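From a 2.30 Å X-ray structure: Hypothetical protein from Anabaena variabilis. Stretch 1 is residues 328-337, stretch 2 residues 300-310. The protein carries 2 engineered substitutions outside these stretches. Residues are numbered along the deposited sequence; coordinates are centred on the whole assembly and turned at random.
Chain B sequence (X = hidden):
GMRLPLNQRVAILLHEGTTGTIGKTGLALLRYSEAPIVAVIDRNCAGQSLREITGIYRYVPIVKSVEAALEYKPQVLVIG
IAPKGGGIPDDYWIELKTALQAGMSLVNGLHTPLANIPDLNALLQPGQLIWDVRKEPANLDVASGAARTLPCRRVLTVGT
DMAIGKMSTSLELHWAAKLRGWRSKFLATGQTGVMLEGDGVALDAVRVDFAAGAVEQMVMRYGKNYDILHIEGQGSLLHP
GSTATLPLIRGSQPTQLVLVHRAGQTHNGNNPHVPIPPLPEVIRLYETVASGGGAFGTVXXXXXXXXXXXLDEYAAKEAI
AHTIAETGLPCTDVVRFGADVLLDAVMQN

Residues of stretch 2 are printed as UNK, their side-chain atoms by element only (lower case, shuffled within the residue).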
# COMPACT_ATOMS: atom_id res chain seq x y z
N GLY B 328 -10.98 27.30 -11.18
CA GLY B 328 -12.07 27.95 -10.47
C GLY B 328 -11.95 27.85 -8.96
O GLY B 328 -12.91 28.13 -8.25
N LEU B 329 -10.76 27.46 -8.46
CA LEU B 329 -10.53 27.30 -7.03
C LEU B 329 -9.50 28.28 -6.49
O LEU B 329 -8.63 28.76 -7.25
CB LEU B 329 -9.98 25.89 -6.74
CG LEU B 329 -10.89 24.69 -7.00
CD1 LEU B 329 -10.12 23.41 -6.81
CD2 LEU B 329 -12.11 24.75 -6.08
N PRO B 330 -9.55 28.55 -5.17
CA PRO B 330 -8.56 29.36 -4.49
C PRO B 330 -7.15 28.81 -4.68
O PRO B 330 -6.97 27.59 -4.75
CB PRO B 330 -8.95 29.25 -3.02
CG PRO B 330 -10.38 28.91 -3.03
CD PRO B 330 -10.61 28.10 -4.24
N CYS B 331 -6.15 29.68 -4.77
CA CYS B 331 -4.79 29.21 -5.03
C CYS B 331 -3.72 30.20 -4.69
O CYS B 331 -3.86 31.40 -4.93
CB CYS B 331 -4.62 28.86 -6.51
SG CYS B 331 -2.89 28.52 -7.02
N THR B 332 -2.65 29.68 -4.11
CA THR B 332 -1.46 30.47 -3.86
C THR B 332 -0.28 29.54 -3.60
O THR B 332 -0.45 28.33 -3.48
CB THR B 332 -1.62 31.42 -2.64
OG1 THR B 332 -0.51 32.34 -2.60
CG2 THR B 332 -1.67 30.64 -1.33
N ASP B 333 0.90 30.14 -3.54
CA ASP B 333 2.11 29.45 -3.10
C ASP B 333 2.15 29.77 -1.60
O ASP B 333 2.43 30.91 -1.21
CB ASP B 333 3.34 29.99 -3.85
CG ASP B 333 4.60 29.24 -3.50
OD1 ASP B 333 4.68 28.72 -2.36
OD2 ASP B 333 5.51 29.17 -4.34
N VAL B 334 1.84 28.79 -0.76
CA VAL B 334 1.74 29.02 0.69
C VAL B 334 3.07 29.30 1.39
O VAL B 334 3.12 29.96 2.44
CB VAL B 334 0.98 27.87 1.42
CG1 VAL B 334 -0.37 27.64 0.76
CG2 VAL B 334 1.79 26.58 1.44
N VAL B 335 4.15 28.79 0.81
CA VAL B 335 5.49 28.99 1.34
C VAL B 335 5.90 30.42 1.01
O VAL B 335 6.37 31.17 1.86
CB VAL B 335 6.49 27.99 0.69
CG1 VAL B 335 7.94 28.34 1.02
CG2 VAL B 335 6.15 26.56 1.13
N ARG B 336 5.65 30.80 -0.24
CA ARG B 336 6.05 32.10 -0.76
C ARG B 336 5.19 33.29 -0.33
O ARG B 336 5.73 34.36 -0.03
CB ARG B 336 6.07 32.02 -2.28
CG ARG B 336 6.70 33.17 -2.98
CD ARG B 336 7.03 32.75 -4.40
NE ARG B 336 7.98 33.67 -5.01
CZ ARG B 336 8.59 33.46 -6.18
NH1 ARG B 336 8.34 32.36 -6.89
NH2 ARG B 336 9.44 34.36 -6.63
N PHE B 337 3.88 33.10 -0.32
CA PHE B 337 2.96 34.20 -0.02
C PHE B 337 2.08 34.03 1.22
O PHE B 337 1.30 34.93 1.53
CB PHE B 337 2.06 34.46 -1.23
CG PHE B 337 2.82 34.72 -2.50
CD1 PHE B 337 3.52 35.91 -2.67
CD2 PHE B 337 2.80 33.80 -3.54
CE1 PHE B 337 4.21 36.17 -3.85
CE2 PHE B 337 3.49 34.05 -4.73
CZ PHE B 337 4.20 35.24 -4.89
N UNK B 300 -14.09 17.47 -1.00
CA UNK B 300 -13.63 18.37 -2.03
C UNK B 300 -12.16 18.76 -1.99
O UNK B 300 -11.55 18.77 -0.92
c UNK B 300 -14.44 19.64 -1.74
c UNK B 300 -14.61 19.64 -0.28
c UNK B 300 -14.69 18.20 0.14
N UNK B 301 -11.62 19.06 -3.17
CA UNK B 301 -10.32 19.69 -3.30
C UNK B 301 -10.73 21.17 -3.15
O UNK B 301 -11.44 21.73 -3.99
c UNK B 301 -8.33 20.21 -4.79
c UNK B 301 -9.31 17.88 -4.83
c UNK B 301 -9.62 19.40 -4.67
N UNK B 302 -10.30 21.79 -2.07
CA UNK B 302 -10.77 23.14 -1.75
C UNK B 302 -9.91 24.24 -2.30
O UNK B 302 -10.30 25.40 -2.26
c UNK B 302 -11.94 22.40 0.37
c UNK B 302 -10.92 23.36 -0.20
c UNK B 302 -9.58 23.24 0.53
N UNK B 303 -8.74 23.89 -2.81
CA UNK B 303 -7.81 24.86 -3.34
C UNK B 303 -6.53 24.19 -3.79
O UNK B 303 -6.30 22.99 -3.55
N UNK B 304 -5.69 24.97 -4.44
CA UNK B 304 -4.47 24.48 -4.99
C UNK B 304 -3.29 25.22 -4.38
O UNK B 304 -3.27 26.44 -4.35
c UNK B 304 -5.91 23.82 -8.51
c UNK B 304 -3.14 24.29 -7.17
c UNK B 304 -5.59 23.66 -7.08
c UNK B 304 -4.51 24.61 -6.54
N UNK B 305 -2.31 24.45 -3.88
CA UNK B 305 -1.05 24.99 -3.37
C UNK B 305 -0.01 24.87 -4.51
O UNK B 305 0.54 23.80 -4.78
c UNK B 305 -0.61 24.26 -2.15
N UNK B 306 0.25 25.99 -5.17
CA UNK B 306 1.13 26.03 -6.32
C UNK B 306 2.59 26.27 -5.93
O UNK B 306 2.91 27.29 -5.34
c UNK B 306 0.64 27.13 -7.27
c UNK B 306 1.13 27.10 -8.71
c UNK B 306 0.66 25.85 -9.47
c UNK B 306 0.63 28.37 -9.41
N UNK B 307 3.46 25.31 -6.26
CA UNK B 307 4.89 25.47 -6.00
C UNK B 307 5.46 26.25 -7.17
O UNK B 307 5.55 25.74 -8.30
o UNK B 307 7.69 25.17 -5.74
n UNK B 307 7.61 23.06 -4.99
c UNK B 307 5.54 24.09 -5.79
c UNK B 307 7.05 24.16 -5.50
N UNK B 308 5.82 27.51 -6.90
CA UNK B 308 6.37 28.44 -7.88
C UNK B 308 7.82 28.83 -7.59
O UNK B 308 8.32 29.77 -8.19
c UNK B 308 5.57 29.76 -7.90
c UNK B 308 4.07 29.53 -8.15
o UNK B 308 5.77 30.47 -6.67
N UNK B 309 8.50 28.10 -6.71
CA UNK B 309 9.86 28.48 -6.26
C UNK B 309 10.87 28.76 -7.37
O UNK B 309 11.76 29.61 -7.21
c UNK B 309 10.41 27.41 -5.31
N UNK B 310 10.71 28.07 -8.49
CA UNK B 310 11.59 28.24 -9.64
C UNK B 310 11.33 29.50 -10.48
O UNK B 310 12.10 29.81 -11.39
n UNK B 310 9.06 26.28 -10.28
c UNK B 310 7.97 26.14 -11.02
c UNK B 310 11.48 26.99 -10.53
c UNK B 310 9.59 26.86 -12.32
c UNK B 310 10.10 26.74 -11.07
n UNK B 310 8.27 26.48 -12.26

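Position 300 carries three carbons that close a ring onto its own backbone N, which only proline does; Pro300 stands clear of stretch 1. Position 301 has three carbons, one carrying the other two, the short fork of valine. One branch of Val301, CG1, lies 4.2 Å from Leu329 CD1, and the same CD1 rests 3.5 Å from Val301 O, so the leucine packs on backbone as well as side chain. Position 302 repeats the three-carbon fork and is again a valine, but its CA-to-CB bond points away. Val302 contributes backbone instead: its O sits 3.4 Å from Pro330 CD.

Position 303 has no side-chain atoms and is Gly303. The bare CA lies 3.2 Å from Pro330 O, and a CB placed ideally here would come within 3.0 Å of that same oxygen, a tight fit just before the first paired residues.

Position 304 has four carbons, forked at the first, with one arm two carbons long: isoleucine. Ile304 N donates to Pro330 O at 2.9 Å, and Ile304 O accepts a weak hydrogen bond from Thr332 N at 3.3 Å. Ile304 therefore brackets Cys331, whose side chain lies on the same sheet face; Cys331 SG and Ile304 CG2 are 4.2 Å apart. Position 305 has a single carbon, so it is alanine. Ala305 pairs with Thr332, their side chains sharing the other face, and Ala305 CB meets Val334 CG1 at 4.5 Å.

Position 306 has four carbons forked at the second, the pattern of leucine. Leu306 N donates to Thr332 O at 3.0 Å, while Leu306 CB packs 3.8 Å from Cys331 SG. At position 307 two carbons end in one oxygen and one nitrogen. The same count would suit aspartate had both been oxygens; the nitrogen makes it Asn307. Its CA-to-CB bond points away from stretch 1, and its OD1 accepts from the backbone N of position 309 at 3.2 Å.

Position 308 has one carbon carrying an oxygen and a carbon, hence threonine. Thr308 OG1 donates to Asp333 OD2 at 2.7 Å and accepts from Arg336 NH1 at 3.2 Å; Thr308 N also reaches Asp333 OD2, at 3.1 Å. Position 309, with one carbon pointing away, is Ala309, whose CA lies 4.2 Å from Arg336 NH1. Position 310 has one carbon leading to a five-membered ring of three carbons and two nitrogens; His310 leaves the contact.

The contact works in two stages. First, a short parallel pairing runs on backbone hydrogen bonds, with Cys331 packing against Ile304 and Leu306. Then, as the strand pairing gives way, side chains take over. Asp333 divides its carboxylate: OD2 holds Thr308, while OD1 caps the following helical turn by accepting from Arg336 N at 3.1 Å and, weakly, from Val335 N at 3.2 Å. The rule is economical: one aspartate both binds Thr308 and caps the turn carrying Arg336, which also donates to Thr308.

Stretch 2 (300-310) PVVGIALNTAH
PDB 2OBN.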